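Local coordinates for glycine betaine, L-proline ABC transporter, glycine/betaine/L-proline-binding protein (ProX) (Borrelia burgdorferi, PDB 3TMG), which binds trimethyl glycine (glycine betaine) and probably serves as the substrate-binding protein of an ABC transporter that imports it, at residues A[30-35]-A[68-73]; A[92-97]-A[229-234]; A[96-101]-A[207-212]; A[182-187]-A[236-241]. One frame throughout, in Å; residues are numbered along the deposited sequence. Where two conformers were deposited one is given.

Contact 1 of 4, residues A[30-35]-A[68-73]. With BET (trimethyl glycine), chain E.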
# COMPACT_ATOMS: atom_id res chain seq x y z
N ALA A 30 -2.30 -3.79 7.37
CA ALA A 30 -2.54 -3.06 8.66
C ALA A 30 -3.85 -2.29 8.67
O ALA A 30 -4.69 -2.47 9.58
CB ALA A 30 -1.39 -2.13 9.01
N ALA A 31 -4.04 -1.43 7.68
CA ALA A 31 -5.32 -0.67 7.57
C ALA A 31 -6.56 -1.53 7.48
O ALA A 31 -7.60 -1.22 8.10
CB ALA A 31 -5.28 0.28 6.36
N THR A 32 -6.48 -2.61 6.68
CA THR A 32 -7.65 -3.44 6.44
C THR A 32 -8.06 -4.23 7.71
O THR A 32 -9.26 -4.32 8.04
CB THR A 32 -7.43 -4.34 5.19
OG1 THR A 32 -7.17 -3.46 4.07
CG2 THR A 32 -8.69 -5.13 4.87
N ASN A 33 -7.07 -4.77 8.42
CA ASN A 33 -7.31 -5.40 9.72
C ASN A 33 -7.81 -4.44 10.80
O ASN A 33 -8.71 -4.79 11.57
CB ASN A 33 -6.08 -6.19 10.20
CG ASN A 33 -6.00 -7.59 9.60
OD1 ASN A 33 -6.54 -8.52 10.18
ND2 ASN A 33 -5.29 -7.76 8.46
N VAL A 34 -7.28 -3.22 10.81
CA VAL A 34 -7.84 -2.18 11.72
C VAL A 34 -9.33 -1.95 11.42
O VAL A 34 -10.15 -2.02 12.33
CB VAL A 34 -7.09 -0.84 11.64
CG1 VAL A 34 -7.88 0.29 12.35
CG2 VAL A 34 -5.73 -1.00 12.29
N LEU A 35 -9.69 -1.73 10.15
CA LEU A 35 -11.10 -1.53 9.80
C LEU A 35 -11.96 -2.77 10.07
O LEU A 35 -13.13 -2.66 10.50
CB LEU A 35 -11.27 -1.00 8.38
CG LEU A 35 -10.94 0.49 8.21
CD1 LEU A 35 -11.37 0.97 6.83
CD2 LEU A 35 -11.58 1.43 9.25
N THR A 68 -12.52 -0.71 -0.59
CA THR A 68 -11.09 -0.94 -0.38
C THR A 68 -10.51 0.33 0.21
O THR A 68 -10.95 1.44 -0.18
CB THR A 68 -10.35 -1.35 -1.68
OG1 THR A 68 -8.95 -1.36 -1.45
CG2 THR A 68 -10.61 -0.34 -2.84
N VAL A 69 -9.53 0.20 1.10
CA VAL A 69 -8.79 1.37 1.59
C VAL A 69 -7.35 1.34 1.01
O VAL A 69 -6.42 1.94 1.58
CB VAL A 69 -8.81 1.48 3.14
CG1 VAL A 69 -10.23 1.79 3.57
CG2 VAL A 69 -8.30 0.21 3.86
N SER A 70 -7.20 0.64 -0.13
CA SER A 70 -5.85 0.34 -0.66
C SER A 70 -5.53 0.98 -2.02
O SER A 70 -4.57 0.55 -2.65
CB SER A 70 -5.66 -1.17 -0.81
OG SER A 70 -5.70 -1.80 0.47
N SER A 71 -6.27 2.00 -2.46
CA SER A 71 -6.05 2.55 -3.81
C SER A 71 -4.93 3.59 -3.86
O SER A 71 -5.04 4.64 -3.21
CB SER A 71 -7.36 3.13 -4.38
OG SER A 71 -7.19 3.77 -5.64
N TRP A 72 -3.87 3.31 -4.62
CA TRP A 72 -2.71 4.24 -4.68
C TRP A 72 -2.83 5.05 -5.92
O TRP A 72 -2.62 4.55 -7.03
CB TRP A 72 -1.38 3.48 -4.68
CG TRP A 72 -0.94 3.13 -3.28
CD1 TRP A 72 -1.61 2.37 -2.32
CD2 TRP A 72 0.36 3.45 -2.69
NE1 TRP A 72 -0.85 2.28 -1.16
CE2 TRP A 72 0.34 2.92 -1.33
CE3 TRP A 72 1.50 4.14 -3.14
CZ2 TRP A 72 1.43 3.05 -0.49
CZ3 TRP A 72 2.58 4.28 -2.28
CH2 TRP A 72 2.54 3.74 -0.98
N VAL A 73 -3.17 6.34 -5.75
CA VAL A 73 -3.53 7.17 -6.91
C VAL A 73 -2.98 8.58 -6.81
O VAL A 73 -2.76 9.05 -5.68
CB VAL A 73 -5.06 7.32 -7.08
CG1 VAL A 73 -5.62 6.06 -7.74
CG2 VAL A 73 -5.72 7.59 -5.72
N BET E . 2.28 -0.42 -2.79
CA BET E . 0.94 -0.19 -3.37
C BET E . 1.13 0.09 -4.87
O BET E . 1.37 -0.78 -5.74
OXT BET E . 1.07 1.27 -5.17
C1 BET E . 2.21 -0.55 -1.32
C2 BET E . 3.16 0.70 -3.08
C3 BET E . 2.86 -1.64 -3.37
O HOH W 1 -8.23 -2.40 1.64

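Contact 2 of 4, residues A[92-97]-A[229-234]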
# COMPACT_ATOMS: atom_id res chain seq x y z
N GLY A 92 -12.11 9.92 -1.52
CA GLY A 92 -11.01 10.80 -1.11
C GLY A 92 -9.89 10.02 -0.47
O GLY A 92 -9.91 8.79 -0.53
N ALA A 93 -8.93 10.71 0.17
CA ALA A 93 -7.70 10.08 0.66
C ALA A 93 -7.95 9.60 2.07
O ALA A 93 -8.57 10.32 2.86
CB ALA A 93 -6.52 11.08 0.67
N ASN A 94 -7.44 8.41 2.40
CA ASN A 94 -7.35 7.99 3.82
C ASN A 94 -5.95 8.21 4.40
O ASN A 94 -5.74 8.05 5.62
CB ASN A 94 -7.79 6.53 4.00
CG ASN A 94 -6.94 5.56 3.21
OD1 ASN A 94 -5.72 5.47 3.41
ND2 ASN A 94 -7.58 4.78 2.34
N TYR A 95 -4.99 8.52 3.52
CA TYR A 95 -3.60 8.72 3.91
C TYR A 95 -2.98 9.64 2.84
O TYR A 95 -3.16 9.39 1.63
CB TYR A 95 -2.80 7.37 3.98
CG TYR A 95 -1.29 7.63 4.23
CD1 TYR A 95 -0.41 7.87 3.15
CD2 TYR A 95 -0.78 7.71 5.55
CE1 TYR A 95 0.93 8.18 3.36
CE2 TYR A 95 0.57 8.02 5.77
CZ TYR A 95 1.40 8.26 4.68
OH TYR A 95 2.73 8.53 4.87
N GLU A 96 -2.24 10.67 3.26
CA GLU A 96 -1.56 11.56 2.30
C GLU A 96 -0.06 11.58 2.55
O GLU A 96 0.37 11.61 3.71
CB GLU A 96 -2.12 13.00 2.33
CG GLU A 96 -3.61 13.02 1.95
CD GLU A 96 -4.22 14.40 1.81
OE1 GLU A 96 -3.47 15.38 1.70
OE2 GLU A 96 -5.46 14.49 1.75
N GLY A 97 0.72 11.56 1.46
CA GLY A 97 2.16 11.66 1.52
C GLY A 97 2.91 10.45 0.99
O GLY A 97 4.10 10.26 1.34
N ASP A 229 -15.93 6.51 4.57
CA ASP A 229 -15.82 7.94 4.24
C ASP A 229 -14.98 8.72 5.28
O ASP A 229 -14.38 9.74 4.94
CB ASP A 229 -17.24 8.52 4.12
CG ASP A 229 -17.29 9.87 3.41
OD1 ASP A 229 -16.46 10.19 2.53
OD2 ASP A 229 -18.19 10.62 3.75
N HIS A 230 -14.91 8.23 6.51
CA HIS A 230 -14.21 8.92 7.59
C HIS A 230 -12.87 8.35 7.97
O HIS A 230 -12.11 9.00 8.67
CB HIS A 230 -15.12 9.03 8.85
CG HIS A 230 -16.28 9.99 8.68
ND1 HIS A 230 -17.41 9.65 8.02
CD2 HIS A 230 -16.45 11.32 9.11
CE1 HIS A 230 -18.26 10.71 8.03
NE2 HIS A 230 -17.66 11.71 8.69
N PHE A 231 -12.54 7.14 7.51
CA PHE A 231 -11.25 6.53 7.84
C PHE A 231 -10.09 7.42 7.34
O PHE A 231 -10.01 7.71 6.15
CB PHE A 231 -11.15 5.15 7.21
CG PHE A 231 -9.79 4.52 7.33
CD1 PHE A 231 -9.27 4.24 8.58
CD2 PHE A 231 -9.04 4.21 6.19
CE1 PHE A 231 -8.00 3.65 8.69
CE2 PHE A 231 -7.76 3.62 6.29
CZ PHE A 231 -7.25 3.34 7.53
N TYR A 232 -9.18 7.78 8.23
CA TYR A 232 -8.03 8.62 7.86
C TYR A 232 -6.96 8.38 8.90
O TYR A 232 -7.26 8.32 10.11
CB TYR A 232 -8.41 10.13 7.85
CG TYR A 232 -7.29 10.95 7.28
CD1 TYR A 232 -6.23 11.42 8.10
CD2 TYR A 232 -7.22 11.16 5.90
CE1 TYR A 232 -5.17 12.14 7.55
CE2 TYR A 232 -6.19 11.85 5.33
CZ TYR A 232 -5.17 12.34 6.15
OH TYR A 232 -4.17 12.99 5.49
N TRP A 233 -5.72 8.23 8.47
CA TRP A 233 -4.64 8.20 9.45
C TRP A 233 -3.32 8.65 8.88
O TRP A 233 -3.24 8.95 7.67
CB TRP A 233 -4.55 6.81 10.11
CG TRP A 233 -4.22 5.65 9.19
CD1 TRP A 233 -4.12 5.62 7.79
CD2 TRP A 233 -3.89 4.30 9.63
NE1 TRP A 233 -3.79 4.35 7.36
CE2 TRP A 233 -3.60 3.52 8.43
CE3 TRP A 233 -3.82 3.67 10.89
CZ2 TRP A 233 -3.23 2.18 8.49
CZ3 TRP A 233 -3.46 2.32 10.94
CH2 TRP A 233 -3.18 1.59 9.77
N SER A 234 -2.29 8.65 9.74
CA SER A 234 -1.01 9.29 9.46
C SER A 234 0.16 8.43 9.93
O SER A 234 -0.03 7.44 10.63
CB SER A 234 -0.96 10.68 10.14
OG SER A 234 -2.12 11.41 9.85
O HOH W 2 -3.77 3.73 4.61
O HOH W 3 -1.95 11.00 6.19

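Contact 3 of 4, residues A[96-101]-A[207-212]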
# COMPACT_ATOMS: atom_id res chain seq x y z
N GLU A 96 -2.24 10.67 3.26
CA GLU A 96 -1.56 11.56 2.30
C GLU A 96 -0.06 11.58 2.55
O GLU A 96 0.37 11.61 3.71
CB GLU A 96 -2.12 13.00 2.33
CG GLU A 96 -3.61 13.02 1.95
CD GLU A 96 -4.22 14.40 1.81
OE1 GLU A 96 -3.47 15.38 1.70
OE2 GLU A 96 -5.46 14.49 1.75
N GLY A 97 0.72 11.56 1.46
CA GLY A 97 2.16 11.66 1.52
C GLY A 97 2.91 10.45 0.99
O GLY A 97 4.10 10.26 1.34
N THR A 98 2.30 9.69 0.08
CA THR A 98 2.99 8.52 -0.46
C THR A 98 4.08 8.94 -1.41
O THR A 98 3.95 9.97 -2.07
CB THR A 98 2.07 7.53 -1.24
OG1 THR A 98 1.55 8.16 -2.43
CG2 THR A 98 0.92 7.05 -0.30
N ILE A 99 5.10 8.09 -1.57
CA ILE A 99 6.04 8.25 -2.68
C ILE A 99 6.39 6.83 -3.10
O ILE A 99 6.57 5.96 -2.21
CB ILE A 99 7.35 8.96 -2.21
CG1 ILE A 99 7.08 10.37 -1.68
CG2 ILE A 99 8.47 8.92 -3.27
CD1 ILE A 99 8.32 11.04 -1.06
N GLN A 100 6.51 6.57 -4.39
CA GLN A 100 7.08 5.30 -4.85
C GLN A 100 8.26 5.64 -5.75
O GLN A 100 8.32 6.73 -6.32
CB GLN A 100 6.02 4.45 -5.62
CG GLN A 100 5.33 5.24 -6.75
CD GLN A 100 4.59 4.39 -7.79
OE1 GLN A 100 4.29 3.21 -7.57
NE2 GLN A 100 4.24 5.03 -8.93
N GLY A 101 9.25 4.75 -5.80
CA GLY A 101 10.41 5.04 -6.65
C GLY A 101 11.48 3.95 -6.56
O GLY A 101 11.26 2.90 -5.94
N GLU A 207 1.85 11.39 -3.40
CA GLU A 207 0.47 11.10 -3.72
C GLU A 207 -0.28 10.63 -2.48
O GLU A 207 0.11 11.01 -1.31
CB GLU A 207 0.41 10.17 -4.94
CG GLU A 207 1.12 10.83 -6.12
CD GLU A 207 1.02 10.09 -7.41
OE1 GLU A 207 0.35 9.01 -7.42
OE2 GLU A 207 1.60 10.61 -8.42
N SER A 208 -1.34 9.87 -2.67
CA SER A 208 -2.12 9.50 -1.48
C SER A 208 -2.76 8.13 -1.67
O SER A 208 -2.74 7.59 -2.80
CB SER A 208 -3.10 10.64 -1.15
OG SER A 208 -4.10 10.60 -2.12
N VAL A 209 -3.29 7.58 -0.60
CA VAL A 209 -4.01 6.29 -0.71
C VAL A 209 -5.46 6.66 -0.53
O VAL A 209 -5.80 7.39 0.43
CB VAL A 209 -3.56 5.30 0.39
CG1 VAL A 209 -4.16 3.89 0.18
CG2 VAL A 209 -2.01 5.23 0.44
N HIS A 210 -6.31 6.17 -1.43
CA HIS A 210 -7.73 6.51 -1.37
C HIS A 210 -8.59 5.37 -0.95
O HIS A 210 -8.16 4.21 -0.97
CB HIS A 210 -8.22 7.07 -2.72
CG HIS A 210 -7.81 8.51 -2.97
ND1 HIS A 210 -8.64 9.43 -3.56
CD2 HIS A 210 -6.62 9.16 -2.75
CE1 HIS A 210 -8.01 10.60 -3.68
NE2 HIS A 210 -6.78 10.47 -3.15
N THR A 211 -9.81 5.72 -0.53
CA THR A 211 -10.80 4.76 -0.12
C THR A 211 -11.85 4.76 -1.25
O THR A 211 -12.37 5.81 -1.62
CB THR A 211 -11.48 5.19 1.21
OG1 THR A 211 -10.51 5.14 2.27
CG2 THR A 211 -12.64 4.22 1.55
N LEU A 212 -12.09 3.59 -1.83
CA LEU A 212 -13.12 3.47 -2.85
C LEU A 212 -14.21 2.53 -2.35
O LEU A 212 -13.91 1.53 -1.68
CB LEU A 212 -12.56 2.92 -4.16
CG LEU A 212 -11.19 3.43 -4.59
CD1 LEU A 212 -10.66 2.63 -5.77
CD2 LEU A 212 -11.16 4.93 -4.91
O HOH W 4 -0.29 6.66 -3.84

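Contact 4 of 4, residues A[182-187]-A[236-241]. With BET (trimethyl glycine), chain E.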
# COMPACT_ATOMS: atom_id res chain seq x y z
N TRP A 182 8.74 2.36 -1.34
CA TRP A 182 7.74 3.40 -1.24
C TRP A 182 7.74 3.84 0.17
O TRP A 182 8.29 3.14 1.07
CB TRP A 182 6.34 2.88 -1.67
CG TRP A 182 5.91 1.64 -0.90
CD1 TRP A 182 5.23 1.56 0.32
CD2 TRP A 182 6.19 0.27 -1.28
NE1 TRP A 182 5.04 0.24 0.69
CE2 TRP A 182 5.63 -0.59 -0.23
CE3 TRP A 182 6.83 -0.32 -2.39
CZ2 TRP A 182 5.70 -1.97 -0.29
CZ3 TRP A 182 6.91 -1.72 -2.44
CH2 TRP A 182 6.35 -2.53 -1.42
N LYS A 183 7.15 5.02 0.38
CA LYS A 183 6.79 5.48 1.71
C LYS A 183 5.28 5.61 1.74
O LYS A 183 4.66 5.99 0.74
CB LYS A 183 7.47 6.83 2.09
CG LYS A 183 8.98 6.77 2.15
CD LYS A 183 9.59 8.12 2.54
CE LYS A 183 11.06 7.98 3.00
NZ LYS A 183 11.72 9.33 3.06
N PRO A 184 4.66 5.31 2.90
CA PRO A 184 5.26 5.04 4.20
C PRO A 184 5.79 3.61 4.29
O PRO A 184 5.11 2.67 3.90
CB PRO A 184 4.08 5.21 5.19
CG PRO A 184 2.86 4.87 4.35
CD PRO A 184 3.20 5.36 2.94
N HIS A 185 7.01 3.45 4.82
CA HIS A 185 7.53 2.10 5.05
C HIS A 185 8.60 2.19 6.12
O HIS A 185 9.42 3.14 6.10
CB HIS A 185 8.09 1.47 3.76
CG HIS A 185 8.14 -0.05 3.80
ND1 HIS A 185 9.03 -0.71 4.55
CD2 HIS A 185 7.33 -1.02 3.21
CE1 HIS A 185 8.86 -2.06 4.41
NE2 HIS A 185 7.83 -2.25 3.58
N TRP A 186 8.59 1.25 7.05
CA TRP A 186 9.66 1.22 8.10
C TRP A 186 11.06 0.90 7.54
O TRP A 186 12.07 1.14 8.22
CB TRP A 186 9.28 0.23 9.23
CG TRP A 186 8.92 -1.12 8.66
CD1 TRP A 186 7.65 -1.64 8.40
CD2 TRP A 186 9.85 -2.12 8.13
NE1 TRP A 186 7.73 -2.86 7.77
CE2 TRP A 186 9.03 -3.22 7.61
CE3 TRP A 186 11.24 -2.23 8.06
CZ2 TRP A 186 9.59 -4.35 7.08
CZ3 TRP A 186 11.79 -3.36 7.48
CH2 TRP A 186 10.97 -4.41 7.01
N ALA A 187 11.14 0.42 6.29
CA ALA A 187 12.47 0.14 5.70
C ALA A 187 13.38 1.38 5.69
O ALA A 187 14.60 1.24 5.84
CB ALA A 187 12.34 -0.41 4.27
N ASP A 236 2.38 8.57 12.22
CA ASP A 236 2.60 8.21 13.62
C ASP A 236 1.75 7.04 14.09
O ASP A 236 2.10 6.43 15.08
CB ASP A 236 2.42 9.38 14.55
CG ASP A 236 1.01 9.80 14.63
OD1 ASP A 236 0.24 9.60 13.68
OD2 ASP A 236 0.65 10.34 15.67
N LEU A 237 0.64 6.74 13.38
CA LEU A 237 -0.16 5.51 13.67
C LEU A 237 0.24 4.31 12.80
O LEU A 237 0.43 3.17 13.29
CB LEU A 237 -1.66 5.79 13.49
CG LEU A 237 -2.16 6.95 14.40
CD1 LEU A 237 -3.67 7.16 14.21
CD2 LEU A 237 -1.85 6.65 15.87
N ILE A 238 0.37 4.53 11.50
CA ILE A 238 0.59 3.41 10.56
C ILE A 238 2.01 2.85 10.66
O ILE A 238 2.19 1.62 10.60
CB ILE A 238 0.20 3.78 9.08
CG1 ILE A 238 0.34 2.57 8.15
CG2 ILE A 238 1.11 4.86 8.52
CD1 ILE A 238 -0.25 2.76 6.73
N LEU A 239 3.03 3.70 10.82
CA LEU A 239 4.41 3.18 10.83
C LEU A 239 4.71 2.25 12.00
O LEU A 239 5.25 1.18 11.77
CB LEU A 239 5.51 4.28 10.66
CG LEU A 239 5.58 4.88 9.23
CD1 LEU A 239 6.42 6.14 9.19
CD2 LEU A 239 6.17 3.85 8.25
N PRO A 240 4.34 2.63 13.25
CA PRO A 240 4.58 1.69 14.33
C PRO A 240 3.86 0.35 14.13
O PRO A 240 4.38 -0.72 14.52
CB PRO A 240 3.95 2.41 15.52
CG PRO A 240 4.32 3.85 15.26
CD PRO A 240 3.97 3.97 13.78
N LEU A 241 2.65 0.43 13.56
CA LEU A 241 1.86 -0.77 13.36
C LEU A 241 2.47 -1.66 12.28
O LEU A 241 2.54 -2.90 12.47
CB LEU A 241 0.40 -0.45 13.07
CG LEU A 241 -0.55 -1.64 12.85
CD1 LEU A 241 -0.50 -2.63 14.05
CD2 LEU A 241 -1.98 -1.17 12.62
N BET E . 2.28 -0.42 -2.79
CA BET E . 0.94 -0.19 -3.37
C BET E . 1.13 0.09 -4.87
O BET E . 1.37 -0.78 -5.74
OXT BET E . 1.07 1.27 -5.17
C1 BET E . 2.21 -0.55 -1.32
C2 BET E . 3.16 0.70 -3.08
C3 BET E . 2.86 -1.64 -3.37

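Contact 1 of 4, residues A[30-35]-A[68-73]
Val-69 sets its two methyls against different residues of segment 30-35. Val-69 CG1, anti to the carbonyl carbon (chi1 -67°), meets Leu-35 CD1 at 3.5 Å, the closest approach between the side chains of the two segments, and the two side chains cross at a slant. Val-69 CG2 lies 3.9 Å from Ala-31 CB. Val-69 CG2 also lies 3.8 Å from Thr-32 OG1, so one end of this apolar patch borders a polar group. Helix 26-41 is the connection of a beta-alpha-beta unit, between parallel strands 16-22 and 44-50, and here it packs on strand 67-73 of the neighbouring antiparallel sheet, at the corner where the chain turns. A single water bridges the polar side: it donates to Thr-32 OG1 at 2.9 Å, accepts from Val-69 N, and also bonds Ser-70 OG. The Thr-32 hydroxyl is gripped from its own helix too, through Glu-28 O. Inside the corner, Ser-70 N bonds Thr-68 OG1 at 3.0 Å, an ST turn. Further along the strand the Trp-72 indole forms a wall of the ligand pocket. Trimethyl glycine CA stands 3.6 Å above one face of the Trp-72 ring, displaced toward the rim, with methyl C2 over the six-membered part. The ring's NE1 bonds Glu-28 OE2, which ties this wall back to helix 26-41.

Contact 2 of 4, residues A[92-97]-A[229-234]
Asn-94 and Trp-233 are joined by the one direct hydrogen bond between the segments, from Trp-233 N to Asn-94 O at 2.9 Å, with an angle of 162° at the hydrogen. Asn-94 O also takes a CA-H...O contact from Tyr-232 CA and lies 3.4 Å above one face of the Tyr-232 ring, offset toward its rim. Water adds two bridges. One water donates to Asn-94 OD1 and accepts from Trp-233 NE1 at 2.8 Å; the other accepts from Glu-96 N and donates to Trp-233 O. These polar links gather where strand 88-105 turns a corner: Asn-94 and Tyr-95 both face Val-209, a classic beta bulge, and residues 231-234, the link from helix 222-230 to helix 235-247, pass beside it. The Asn-94 amide is anchored through ND2 to Thr-211 OG1 and Val-69 O. Tyr-95 OH bonds Asp-235 OD1, at the start of helix 235-247. Packing supplies the rest. Asn-94 CB touches Phe-231 CD2 at 3.4 Å, the amide and ring planes lying 48° apart. Ala-93 O comes to the edge of the Tyr-232 ring at CD2, in the ring plane. Glu-96 crosses Tyr-232 at about a right angle, its CG 3.6 Å from the phenol OH.

Contact 3 of 4, residues A[96-101]-A[207-212]
Glu-207 O receives two backbone hydrogens, from Gly-97 N and from Thr-98 N, each bond 2.9 Å long. Gly-97 N lies almost in line with the carbonyl (C=O...N angle 172°), whereas Thr-98 N stands well above its plane, 57° out of it. In return Glu-207 N donates to Thr-98 O. A water then bridges Thr-98 OG1 and Ser-208 O, donating to the latter at 2.8 Å. Glu-207 OE2 bonds Thr-75 OG1, and Ser-208 OG takes a weak bond from His-210 NE2. Gly-97 and Thr-98 both face Glu-207; with Gly-97 first and at a positive phi of 118°, this is a G1 beta bulge. It shifts the antiparallel register by one between the Glu-96/Ser-208 and Thr-98/Glu-207 pairs, and beyond it strand 88-105 leaves strand 207-214 for strand 179-183. Packing is set by Thr-98, whose OG1 lies between its own backbone N and carbonyl carbon and presses to 3.1 Å from Glu-207 C. Thr-98 CG2 meets Val-209 CG2 at 3.5 Å, the side chains crossing at about a right angle. Both also touch Trp-72, backing a ligand-pocket ring as second shell. On the sheet face of Glu-96, Ser-208 CB packs 3.9 Å from Glu-96 CG.

Contact 4 of 4, residues A[182-187]-A[236-241]
Leu-239 reaches across to Pro-184 and the chain that follows it, in an apolar contact between the two lobes of a periplasmic-type binding protein: helix 235-247 belongs to one lobe, and the loop after strand 179-183 to the other. Such an approach of the lobes is consistent with the closed, ligand-bound form. Starting at CB, the Leu-239 side chain still stands back, 5.6 Å from Trp-186 N. Leu-239 CG, anti to the carbonyl carbon (chi1 -72°), comes within 4.3 Å of Pro-184 CB. The tip makes the real contact through one branch. Leu-239 CD2 sits 3.9 Å from Pro-184 CB, and lies against backbone as well: it is 3.6 Å from His-185 N, equally near His-185 C, and close to Trp-186 N. One methyl therefore fits the bend that follows the cis peptide bond before Pro-184. Ile-238 adds a looser touch, its CD1 meeting Pro-184 CG at 4.4 Å while it also packs on Trp-233. The bend itself is held from within. His-185 ND1 accepts from Ala-187 N at 3.0 Å, the donor lying in the imidazole plane, which caps helix 187-190; the other ring nitrogen, NE2, bonds Glu-160 OE2. The Trp-186 indole receives His-185 CE1 over one face and Arg-190 in a cation-pi contact. At the start of the segment Trp-182 faces the ligand, in an arrangement consistent with cation-pi attraction to the quaternary ammonium: methyl C2 of trimethyl glycine lies 3.5 Å above the indole plane, offset toward the rim.

Overall arrangement
Contacts 1 and 2 have centres about 9 Å apart, as do contacts 2 and 3; contacts 1 and 3 are about 11 Å apart, while contact 4 lies about 13 Å from contacts 1 and 3 and 14 Å from contact 2. All reach the five-stranded antiparallel sheet. Contacts 2 and 3 share Glu-96 and Gly-97 on strand 88-105, which pairs with strand 207-214 and then strand 179-183, passing between the lobes. Along the chain contact 1 closes first; contacts 2 and 3 start from the same region, and contact 4 crosses both. Trp-72 and Trp-182 meet with ring planes at about 85°, each turning a face to the bound trimethyl glycine, thus held by both lobes.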